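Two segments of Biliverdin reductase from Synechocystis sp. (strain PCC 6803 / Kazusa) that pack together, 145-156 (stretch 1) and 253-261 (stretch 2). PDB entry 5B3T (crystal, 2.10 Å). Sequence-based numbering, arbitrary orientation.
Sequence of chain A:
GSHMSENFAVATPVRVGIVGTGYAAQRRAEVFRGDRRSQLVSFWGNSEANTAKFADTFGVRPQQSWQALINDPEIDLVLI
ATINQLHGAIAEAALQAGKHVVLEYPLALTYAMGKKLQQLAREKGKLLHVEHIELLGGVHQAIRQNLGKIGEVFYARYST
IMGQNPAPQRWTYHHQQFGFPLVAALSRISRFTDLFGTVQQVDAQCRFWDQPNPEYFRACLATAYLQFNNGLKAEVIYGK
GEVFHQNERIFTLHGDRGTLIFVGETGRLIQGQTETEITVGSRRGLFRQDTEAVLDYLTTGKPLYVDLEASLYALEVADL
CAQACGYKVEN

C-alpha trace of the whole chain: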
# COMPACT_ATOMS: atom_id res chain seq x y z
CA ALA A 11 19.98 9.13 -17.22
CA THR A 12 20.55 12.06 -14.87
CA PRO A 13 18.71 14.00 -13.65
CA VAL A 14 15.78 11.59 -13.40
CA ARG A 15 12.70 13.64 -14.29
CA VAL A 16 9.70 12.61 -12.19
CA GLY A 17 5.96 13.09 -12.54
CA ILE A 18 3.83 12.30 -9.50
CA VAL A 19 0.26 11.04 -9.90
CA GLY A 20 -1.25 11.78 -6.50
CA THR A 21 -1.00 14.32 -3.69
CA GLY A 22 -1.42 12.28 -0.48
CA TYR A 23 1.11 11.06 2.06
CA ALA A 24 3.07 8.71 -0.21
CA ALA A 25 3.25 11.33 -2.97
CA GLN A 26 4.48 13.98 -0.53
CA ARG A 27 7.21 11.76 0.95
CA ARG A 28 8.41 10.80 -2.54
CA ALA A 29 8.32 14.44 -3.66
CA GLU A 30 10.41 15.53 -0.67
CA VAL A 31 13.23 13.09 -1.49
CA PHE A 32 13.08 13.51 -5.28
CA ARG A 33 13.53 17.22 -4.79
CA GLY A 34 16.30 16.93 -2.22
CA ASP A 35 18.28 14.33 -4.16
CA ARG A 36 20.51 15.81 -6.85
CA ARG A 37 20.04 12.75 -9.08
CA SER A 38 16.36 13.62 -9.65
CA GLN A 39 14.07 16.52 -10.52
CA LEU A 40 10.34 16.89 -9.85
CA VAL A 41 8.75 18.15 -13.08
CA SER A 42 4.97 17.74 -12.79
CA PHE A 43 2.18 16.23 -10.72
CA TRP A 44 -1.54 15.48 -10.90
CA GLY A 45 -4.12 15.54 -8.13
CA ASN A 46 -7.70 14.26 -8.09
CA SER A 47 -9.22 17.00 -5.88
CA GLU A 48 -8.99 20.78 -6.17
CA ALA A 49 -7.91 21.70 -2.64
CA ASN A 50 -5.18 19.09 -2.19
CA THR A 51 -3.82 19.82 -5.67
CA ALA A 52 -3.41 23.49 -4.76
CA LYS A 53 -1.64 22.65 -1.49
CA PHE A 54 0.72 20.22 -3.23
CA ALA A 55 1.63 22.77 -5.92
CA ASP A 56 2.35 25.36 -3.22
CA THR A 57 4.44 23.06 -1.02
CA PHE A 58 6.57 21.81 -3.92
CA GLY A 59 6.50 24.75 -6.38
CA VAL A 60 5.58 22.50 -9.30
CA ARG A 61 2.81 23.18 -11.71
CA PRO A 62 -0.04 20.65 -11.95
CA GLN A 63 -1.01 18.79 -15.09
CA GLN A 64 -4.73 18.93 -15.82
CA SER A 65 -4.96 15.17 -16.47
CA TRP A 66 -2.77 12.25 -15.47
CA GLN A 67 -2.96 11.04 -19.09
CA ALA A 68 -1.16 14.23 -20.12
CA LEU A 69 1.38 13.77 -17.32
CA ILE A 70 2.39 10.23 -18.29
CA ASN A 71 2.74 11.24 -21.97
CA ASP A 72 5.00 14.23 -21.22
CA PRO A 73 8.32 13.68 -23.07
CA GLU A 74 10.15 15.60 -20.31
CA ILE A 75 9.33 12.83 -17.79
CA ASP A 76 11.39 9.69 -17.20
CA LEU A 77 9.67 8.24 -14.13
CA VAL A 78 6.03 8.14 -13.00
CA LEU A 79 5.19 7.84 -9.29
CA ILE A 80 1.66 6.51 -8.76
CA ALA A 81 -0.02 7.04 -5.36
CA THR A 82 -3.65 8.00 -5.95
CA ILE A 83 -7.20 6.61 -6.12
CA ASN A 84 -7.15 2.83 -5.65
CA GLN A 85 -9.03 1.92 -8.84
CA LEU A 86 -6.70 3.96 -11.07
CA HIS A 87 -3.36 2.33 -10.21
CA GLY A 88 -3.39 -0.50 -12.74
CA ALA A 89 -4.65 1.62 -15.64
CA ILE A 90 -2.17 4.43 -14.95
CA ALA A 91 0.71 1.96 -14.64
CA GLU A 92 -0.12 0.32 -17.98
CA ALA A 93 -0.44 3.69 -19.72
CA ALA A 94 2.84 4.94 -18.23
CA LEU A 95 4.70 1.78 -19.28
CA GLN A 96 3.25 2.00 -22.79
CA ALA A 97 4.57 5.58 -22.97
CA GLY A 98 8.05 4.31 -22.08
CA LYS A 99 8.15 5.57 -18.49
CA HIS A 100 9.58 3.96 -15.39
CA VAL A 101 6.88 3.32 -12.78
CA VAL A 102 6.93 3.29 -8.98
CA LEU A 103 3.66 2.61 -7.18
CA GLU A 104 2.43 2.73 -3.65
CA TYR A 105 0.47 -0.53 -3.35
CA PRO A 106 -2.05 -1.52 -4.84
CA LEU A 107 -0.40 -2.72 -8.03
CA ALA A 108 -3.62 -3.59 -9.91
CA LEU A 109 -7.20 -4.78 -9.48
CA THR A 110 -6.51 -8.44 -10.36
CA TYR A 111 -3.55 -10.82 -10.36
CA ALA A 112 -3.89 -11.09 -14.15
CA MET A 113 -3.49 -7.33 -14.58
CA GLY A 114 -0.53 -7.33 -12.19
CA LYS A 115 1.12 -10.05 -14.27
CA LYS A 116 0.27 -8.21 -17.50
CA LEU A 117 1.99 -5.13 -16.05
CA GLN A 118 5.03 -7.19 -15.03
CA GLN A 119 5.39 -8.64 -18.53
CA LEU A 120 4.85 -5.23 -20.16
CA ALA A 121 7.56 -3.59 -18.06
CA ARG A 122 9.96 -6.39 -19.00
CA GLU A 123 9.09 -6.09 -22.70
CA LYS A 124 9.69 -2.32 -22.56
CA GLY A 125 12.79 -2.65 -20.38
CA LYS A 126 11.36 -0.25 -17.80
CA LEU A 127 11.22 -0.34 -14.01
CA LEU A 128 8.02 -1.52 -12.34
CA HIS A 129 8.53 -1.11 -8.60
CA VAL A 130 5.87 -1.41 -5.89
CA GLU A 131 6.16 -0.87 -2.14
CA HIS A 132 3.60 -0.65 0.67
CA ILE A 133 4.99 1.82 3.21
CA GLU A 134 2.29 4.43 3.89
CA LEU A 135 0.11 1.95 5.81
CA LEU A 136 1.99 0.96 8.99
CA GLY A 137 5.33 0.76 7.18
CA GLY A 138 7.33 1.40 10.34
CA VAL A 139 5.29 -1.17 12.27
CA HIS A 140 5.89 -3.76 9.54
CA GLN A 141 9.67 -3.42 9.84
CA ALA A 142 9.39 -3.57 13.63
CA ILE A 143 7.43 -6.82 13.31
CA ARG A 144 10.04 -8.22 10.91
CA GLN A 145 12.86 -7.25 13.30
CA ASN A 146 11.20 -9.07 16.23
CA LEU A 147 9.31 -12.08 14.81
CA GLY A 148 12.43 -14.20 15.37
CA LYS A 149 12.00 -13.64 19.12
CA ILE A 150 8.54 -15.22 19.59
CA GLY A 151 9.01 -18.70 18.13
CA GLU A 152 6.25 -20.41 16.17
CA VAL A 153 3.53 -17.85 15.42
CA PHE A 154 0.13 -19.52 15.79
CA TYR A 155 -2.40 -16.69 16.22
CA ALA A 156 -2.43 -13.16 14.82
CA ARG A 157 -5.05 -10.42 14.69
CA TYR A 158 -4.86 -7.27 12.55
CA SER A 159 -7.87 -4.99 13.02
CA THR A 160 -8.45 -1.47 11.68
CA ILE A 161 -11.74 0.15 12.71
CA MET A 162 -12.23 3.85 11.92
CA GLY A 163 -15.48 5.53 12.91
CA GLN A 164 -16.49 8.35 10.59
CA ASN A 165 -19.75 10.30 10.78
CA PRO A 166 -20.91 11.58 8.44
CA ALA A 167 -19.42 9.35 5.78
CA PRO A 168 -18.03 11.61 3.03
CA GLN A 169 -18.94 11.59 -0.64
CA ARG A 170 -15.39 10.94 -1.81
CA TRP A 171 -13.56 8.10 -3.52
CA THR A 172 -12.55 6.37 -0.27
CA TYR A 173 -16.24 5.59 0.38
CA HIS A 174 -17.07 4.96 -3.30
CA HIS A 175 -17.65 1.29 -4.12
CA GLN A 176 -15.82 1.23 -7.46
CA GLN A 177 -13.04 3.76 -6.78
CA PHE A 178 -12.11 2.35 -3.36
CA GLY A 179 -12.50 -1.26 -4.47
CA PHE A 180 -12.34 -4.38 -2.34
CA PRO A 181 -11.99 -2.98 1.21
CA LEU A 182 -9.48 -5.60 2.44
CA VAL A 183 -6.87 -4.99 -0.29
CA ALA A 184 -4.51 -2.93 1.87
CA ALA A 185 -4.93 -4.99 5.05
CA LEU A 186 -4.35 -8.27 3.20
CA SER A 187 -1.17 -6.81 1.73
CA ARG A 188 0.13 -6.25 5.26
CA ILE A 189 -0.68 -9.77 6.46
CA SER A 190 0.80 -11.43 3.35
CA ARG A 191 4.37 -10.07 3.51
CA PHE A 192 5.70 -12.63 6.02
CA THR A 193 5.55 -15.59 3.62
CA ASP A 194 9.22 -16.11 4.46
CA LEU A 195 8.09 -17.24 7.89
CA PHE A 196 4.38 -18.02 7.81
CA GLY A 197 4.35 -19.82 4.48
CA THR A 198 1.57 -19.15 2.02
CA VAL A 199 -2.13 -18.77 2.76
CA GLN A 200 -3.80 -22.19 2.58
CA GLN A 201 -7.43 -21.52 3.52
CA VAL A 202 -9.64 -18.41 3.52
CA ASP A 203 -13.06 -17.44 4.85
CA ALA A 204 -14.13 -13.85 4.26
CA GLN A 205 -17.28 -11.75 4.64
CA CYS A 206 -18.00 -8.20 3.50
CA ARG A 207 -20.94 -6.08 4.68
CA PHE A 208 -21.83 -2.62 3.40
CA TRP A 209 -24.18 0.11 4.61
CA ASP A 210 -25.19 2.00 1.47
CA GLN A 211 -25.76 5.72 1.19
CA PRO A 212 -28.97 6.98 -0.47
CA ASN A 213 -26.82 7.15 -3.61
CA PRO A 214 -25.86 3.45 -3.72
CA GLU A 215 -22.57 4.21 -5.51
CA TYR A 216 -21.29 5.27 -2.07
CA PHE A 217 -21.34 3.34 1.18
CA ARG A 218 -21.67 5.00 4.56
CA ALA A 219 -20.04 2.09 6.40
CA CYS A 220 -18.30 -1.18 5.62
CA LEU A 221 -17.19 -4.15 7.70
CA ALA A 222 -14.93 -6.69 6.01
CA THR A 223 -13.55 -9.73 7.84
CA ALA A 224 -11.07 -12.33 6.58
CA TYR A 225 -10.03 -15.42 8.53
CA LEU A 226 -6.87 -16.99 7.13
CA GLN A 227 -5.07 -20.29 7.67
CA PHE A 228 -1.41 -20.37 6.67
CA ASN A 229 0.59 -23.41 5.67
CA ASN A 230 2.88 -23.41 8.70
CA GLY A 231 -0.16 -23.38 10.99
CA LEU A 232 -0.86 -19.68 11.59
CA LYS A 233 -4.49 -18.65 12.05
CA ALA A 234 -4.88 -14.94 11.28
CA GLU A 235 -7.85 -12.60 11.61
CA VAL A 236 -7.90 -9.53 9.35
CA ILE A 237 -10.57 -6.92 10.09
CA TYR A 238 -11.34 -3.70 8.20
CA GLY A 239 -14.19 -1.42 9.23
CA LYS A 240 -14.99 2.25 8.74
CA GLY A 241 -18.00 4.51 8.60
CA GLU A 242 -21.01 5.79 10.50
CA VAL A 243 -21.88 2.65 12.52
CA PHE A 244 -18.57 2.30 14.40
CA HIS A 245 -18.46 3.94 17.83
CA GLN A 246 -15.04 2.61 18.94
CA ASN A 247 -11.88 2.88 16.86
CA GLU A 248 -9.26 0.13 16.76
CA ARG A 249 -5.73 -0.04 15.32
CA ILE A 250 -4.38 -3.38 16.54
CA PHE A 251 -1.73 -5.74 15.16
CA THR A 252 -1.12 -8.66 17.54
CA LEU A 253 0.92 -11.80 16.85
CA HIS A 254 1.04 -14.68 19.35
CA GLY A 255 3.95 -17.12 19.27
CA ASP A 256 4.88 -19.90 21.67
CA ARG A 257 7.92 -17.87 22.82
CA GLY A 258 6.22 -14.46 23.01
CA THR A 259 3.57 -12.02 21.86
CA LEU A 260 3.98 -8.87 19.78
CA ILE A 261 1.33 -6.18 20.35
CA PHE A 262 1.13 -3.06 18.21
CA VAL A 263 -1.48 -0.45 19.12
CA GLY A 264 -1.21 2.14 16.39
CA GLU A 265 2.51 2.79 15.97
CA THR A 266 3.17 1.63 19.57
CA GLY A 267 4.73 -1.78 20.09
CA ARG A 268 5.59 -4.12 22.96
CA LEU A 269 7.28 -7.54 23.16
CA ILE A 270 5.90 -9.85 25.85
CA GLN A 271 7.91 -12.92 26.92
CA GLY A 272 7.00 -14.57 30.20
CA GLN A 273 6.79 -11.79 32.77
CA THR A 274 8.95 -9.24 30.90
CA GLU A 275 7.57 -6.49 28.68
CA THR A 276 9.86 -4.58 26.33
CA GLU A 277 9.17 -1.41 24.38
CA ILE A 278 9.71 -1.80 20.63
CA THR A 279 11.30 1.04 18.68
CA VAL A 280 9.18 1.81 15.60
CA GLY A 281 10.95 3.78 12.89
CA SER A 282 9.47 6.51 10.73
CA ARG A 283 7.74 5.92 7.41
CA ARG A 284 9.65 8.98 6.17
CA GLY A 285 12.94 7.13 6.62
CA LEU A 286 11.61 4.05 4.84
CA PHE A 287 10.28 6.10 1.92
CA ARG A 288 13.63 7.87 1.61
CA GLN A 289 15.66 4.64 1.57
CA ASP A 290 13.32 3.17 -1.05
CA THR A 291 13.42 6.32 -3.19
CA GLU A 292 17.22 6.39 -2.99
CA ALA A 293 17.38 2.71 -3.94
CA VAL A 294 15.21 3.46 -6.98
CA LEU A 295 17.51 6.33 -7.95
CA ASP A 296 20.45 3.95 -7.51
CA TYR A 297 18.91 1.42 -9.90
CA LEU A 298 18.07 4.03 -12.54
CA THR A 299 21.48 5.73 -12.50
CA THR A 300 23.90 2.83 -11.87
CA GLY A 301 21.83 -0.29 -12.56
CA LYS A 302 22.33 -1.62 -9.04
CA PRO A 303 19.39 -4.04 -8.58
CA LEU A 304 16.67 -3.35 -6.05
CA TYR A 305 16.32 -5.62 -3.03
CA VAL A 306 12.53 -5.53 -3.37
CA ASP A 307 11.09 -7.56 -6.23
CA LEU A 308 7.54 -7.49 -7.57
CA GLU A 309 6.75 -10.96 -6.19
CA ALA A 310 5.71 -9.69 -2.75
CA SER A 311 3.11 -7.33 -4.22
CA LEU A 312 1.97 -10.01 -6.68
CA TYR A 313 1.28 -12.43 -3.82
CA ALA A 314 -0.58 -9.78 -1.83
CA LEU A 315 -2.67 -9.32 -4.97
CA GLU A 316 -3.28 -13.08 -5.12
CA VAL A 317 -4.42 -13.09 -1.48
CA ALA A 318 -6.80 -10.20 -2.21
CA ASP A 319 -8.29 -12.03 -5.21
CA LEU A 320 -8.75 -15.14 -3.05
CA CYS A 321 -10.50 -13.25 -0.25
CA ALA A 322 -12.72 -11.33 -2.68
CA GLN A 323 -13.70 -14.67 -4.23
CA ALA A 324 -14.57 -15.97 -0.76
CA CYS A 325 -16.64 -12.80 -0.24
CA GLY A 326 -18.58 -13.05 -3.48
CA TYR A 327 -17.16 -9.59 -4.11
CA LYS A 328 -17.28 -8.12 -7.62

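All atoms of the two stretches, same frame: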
# COMPACT_ATOMS: atom_id res chain seq x y z
N GLN A 145 11.67 -7.25 12.46
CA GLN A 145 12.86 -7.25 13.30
C GLN A 145 12.68 -8.04 14.59
O GLN A 145 13.67 -8.29 15.28
CB GLN A 145 13.26 -5.82 13.63
CG GLN A 145 14.02 -5.11 12.52
CD GLN A 145 14.12 -3.61 12.75
OE1 GLN A 145 14.13 -3.15 13.89
NE2 GLN A 145 14.21 -2.85 11.66
N ASN A 146 11.45 -8.43 14.94
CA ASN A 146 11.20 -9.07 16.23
C ASN A 146 10.44 -10.39 16.14
O ASN A 146 10.25 -11.04 17.17
CB ASN A 146 10.44 -8.11 17.16
CG ASN A 146 11.30 -6.96 17.63
OD1 ASN A 146 12.11 -7.10 18.55
ND2 ASN A 146 11.13 -5.80 17.01
N LEU A 147 10.00 -10.80 14.94
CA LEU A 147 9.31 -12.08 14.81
C LEU A 147 10.21 -13.24 15.23
O LEU A 147 9.72 -14.23 15.78
CB LEU A 147 8.83 -12.28 13.38
CG LEU A 147 7.39 -11.86 13.09
CD1 LEU A 147 7.05 -12.02 11.62
CD2 LEU A 147 6.42 -12.66 13.95
N GLY A 148 11.51 -13.14 14.98
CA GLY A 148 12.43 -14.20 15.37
C GLY A 148 12.49 -14.44 16.86
O GLY A 148 13.03 -15.47 17.29
N LYS A 149 11.94 -13.53 17.67
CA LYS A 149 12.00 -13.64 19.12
C LYS A 149 10.85 -14.45 19.72
O LYS A 149 10.96 -14.87 20.88
CB LYS A 149 12.00 -12.25 19.75
CG LYS A 149 13.22 -11.39 19.43
CD LYS A 149 13.14 -10.05 20.16
CE LYS A 149 14.42 -9.24 20.03
NZ LYS A 149 14.79 -9.00 18.61
N ILE A 150 9.76 -14.68 18.99
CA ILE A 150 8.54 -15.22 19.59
C ILE A 150 8.25 -16.64 19.13
O ILE A 150 7.16 -17.16 19.40
CB ILE A 150 7.34 -14.30 19.33
CG1 ILE A 150 6.98 -14.29 17.84
CG2 ILE A 150 7.62 -12.89 19.82
CD1 ILE A 150 5.72 -13.48 17.54
N GLY A 151 9.20 -17.30 18.47
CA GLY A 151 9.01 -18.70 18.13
C GLY A 151 7.95 -18.92 17.06
O GLY A 151 7.74 -18.08 16.18
N GLU A 152 7.28 -20.06 17.15
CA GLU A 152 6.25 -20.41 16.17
C GLU A 152 5.02 -19.54 16.37
O GLU A 152 4.36 -19.61 17.41
CB GLU A 152 5.88 -21.89 16.27
CG GLU A 152 4.93 -22.36 15.17
CD GLU A 152 4.34 -23.72 15.45
OE1 GLU A 152 4.43 -24.20 16.60
OE2 GLU A 152 3.77 -24.33 14.51
N VAL A 153 4.71 -18.72 15.37
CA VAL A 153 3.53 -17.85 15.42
C VAL A 153 2.30 -18.68 15.07
O VAL A 153 2.24 -19.28 13.99
CB VAL A 153 3.69 -16.66 14.48
CG1 VAL A 153 2.53 -15.69 14.65
CG2 VAL A 153 5.02 -15.96 14.73
N PHE A 154 1.32 -18.71 15.97
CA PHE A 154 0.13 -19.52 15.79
C PHE A 154 -1.17 -18.73 15.74
O PHE A 154 -2.18 -19.27 15.28
CB PHE A 154 0.02 -20.57 16.91
CG PHE A 154 0.03 -19.99 18.30
CD1 PHE A 154 -1.13 -19.53 18.89
CD2 PHE A 154 1.22 -19.91 19.02
CE1 PHE A 154 -1.12 -19.00 20.16
CE2 PHE A 154 1.24 -19.37 20.30
CZ PHE A 154 0.07 -18.92 20.87
N TYR A 155 -1.18 -17.48 16.19
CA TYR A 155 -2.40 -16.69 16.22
C TYR A 155 -2.04 -15.22 16.06
O TYR A 155 -1.21 -14.70 16.80
CB TYR A 155 -3.17 -16.92 17.53
CG TYR A 155 -4.55 -16.31 17.58
CD1 TYR A 155 -5.41 -16.37 16.49
CD2 TYR A 155 -5.02 -15.70 18.74
CE1 TYR A 155 -6.68 -15.82 16.54
CE2 TYR A 155 -6.28 -15.15 18.81
CZ TYR A 155 -7.11 -15.21 17.71
OH TYR A 155 -8.37 -14.67 17.77
N ALA A 156 -2.67 -14.57 15.08
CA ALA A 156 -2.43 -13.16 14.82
C ALA A 156 -3.75 -12.47 14.53
O ALA A 156 -4.67 -13.07 13.96
CB ALA A 156 -1.46 -12.94 13.65
N LEU A 253 0.43 -10.51 17.31
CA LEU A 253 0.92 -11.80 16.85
C LEU A 253 1.36 -12.62 18.05
O LEU A 253 2.23 -12.19 18.81
CB LEU A 253 2.07 -11.64 15.85
CG LEU A 253 1.79 -10.77 14.61
CD1 LEU A 253 2.24 -9.33 14.84
CD2 LEU A 253 2.44 -11.34 13.36
N HIS A 254 0.75 -13.79 18.23
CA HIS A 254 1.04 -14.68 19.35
C HIS A 254 1.93 -15.82 18.88
O HIS A 254 1.57 -16.54 17.93
CB HIS A 254 -0.25 -15.23 19.96
CG HIS A 254 -1.13 -14.19 20.57
ND1 HIS A 254 -0.85 -13.59 21.78
CD2 HIS A 254 -2.31 -13.67 20.15
CE1 HIS A 254 -1.81 -12.73 22.07
NE2 HIS A 254 -2.71 -12.76 21.10
N GLY A 255 3.08 -15.99 19.53
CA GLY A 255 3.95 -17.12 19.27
C GLY A 255 4.23 -17.88 20.55
O GLY A 255 4.02 -17.35 21.64
N ASP A 256 4.70 -19.13 20.45
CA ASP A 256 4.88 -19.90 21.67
C ASP A 256 6.08 -19.45 22.50
O ASP A 256 6.30 -20.00 23.58
CB ASP A 256 4.99 -21.40 21.36
CG ASP A 256 6.13 -21.75 20.43
OD1 ASP A 256 7.01 -20.89 20.18
OD2 ASP A 256 6.16 -22.90 19.94
N ARG A 257 6.86 -18.47 22.02
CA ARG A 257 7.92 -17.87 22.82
C ARG A 257 7.66 -16.40 23.13
O ARG A 257 8.49 -15.76 23.78
CB ARG A 257 9.27 -18.01 22.12
CG ARG A 257 9.80 -19.44 22.08
CD ARG A 257 11.15 -19.52 21.40
NE ARG A 257 11.38 -20.85 20.83
CZ ARG A 257 12.48 -21.20 20.17
NH1 ARG A 257 13.47 -20.34 20.00
NH2 ARG A 257 12.58 -22.43 19.69
N GLY A 258 6.53 -15.84 22.69
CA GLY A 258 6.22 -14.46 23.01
C GLY A 258 5.08 -13.93 22.17
O GLY A 258 4.63 -14.56 21.21
N THR A 259 4.63 -12.74 22.56
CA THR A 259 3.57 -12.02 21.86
C THR A 259 4.05 -10.63 21.48
O THR A 259 4.69 -9.94 22.28
CB THR A 259 2.31 -11.91 22.74
OG1 THR A 259 1.68 -13.19 22.84
CG2 THR A 259 1.32 -10.91 22.15
N LEU A 260 3.76 -10.23 20.25
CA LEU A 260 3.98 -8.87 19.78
C LEU A 260 2.64 -8.15 19.71
O LEU A 260 1.70 -8.64 19.07
CB LEU A 260 4.66 -8.86 18.41
CG LEU A 260 6.06 -9.47 18.31
CD1 LEU A 260 6.49 -9.59 16.85
CD2 LEU A 260 7.05 -8.64 19.10
N ILE A 261 2.54 -7.00 20.36
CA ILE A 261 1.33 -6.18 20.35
C ILE A 261 1.69 -4.81 19.81
O ILE A 261 2.54 -4.12 20.38
CB ILE A 261 0.71 -6.03 21.74
CG1 ILE A 261 0.64 -7.37 22.46
CG2 ILE A 261 -0.68 -5.42 21.65
CD1 ILE A 261 0.16 -7.20 23.84

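Residues 145-156 and 253-261 form an antiparallel strand pairing, interrupted by a beta bulge, that continues into a glycine-rich turn and is backed on one face by a small apolar cluster. Strands 153-156 and 253-255 run at 153° to each other. Ala156 faces Leu253 and Val153 faces Gly255, but between them the register slips by one, because Phe154 and Tyr155 both face His254. His254 O accepts a bond from Phe154 N (2.9 Å) and a weak one from Tyr155 N (3.4 Å), while His254 N donates to Tyr155 O over only 2.6 Å.

Beyond the strand, Asp256 N donates to Glu152 O (3.1 Å), and Asp256 OD1 accepts from Glu152 N (3.2 Å), so one aspartate is held through both backbone and side chain. The other carboxylate oxygen, Asp256 OD2, lies 4.0 Å from Glu152 OE1, a proximity of like charges. In the type I turn from Gly255 to Gly258, Arg257 N donates to Ile150 O (2.9 Å). Ile150 O also sits 3.2 Å from Gly255 CA in a CA-H...O contact, and a beta carbon on Gly255 would run into this oxygen. Gly151, at positive phi, is similarly confined: a beta carbon there would clash with Asp256 OD1 and Arg257 CG.

Val153, Ala156 and Leu253 point to the same sheet face. Leu253 meets Ala156 (CG to CB, 4.0 Å) and Val153 (CB to CG1, 4.2 Å). Ile150 CD1 reaches Leu260 CD1 at 4.0 Å, and Leu147 CD2 lies 4.2 Å from both Leu253 CD2 and Leu260 CD1, extending the apolar packing. On the other face, the Tyr155 and His254 rings meet rim to rim, their planes 15° apart, and His254 ND1 shares a 2.8 Å hydrogen bond with Thr259 OG1. The Phe154 ring lays one face over His254 O.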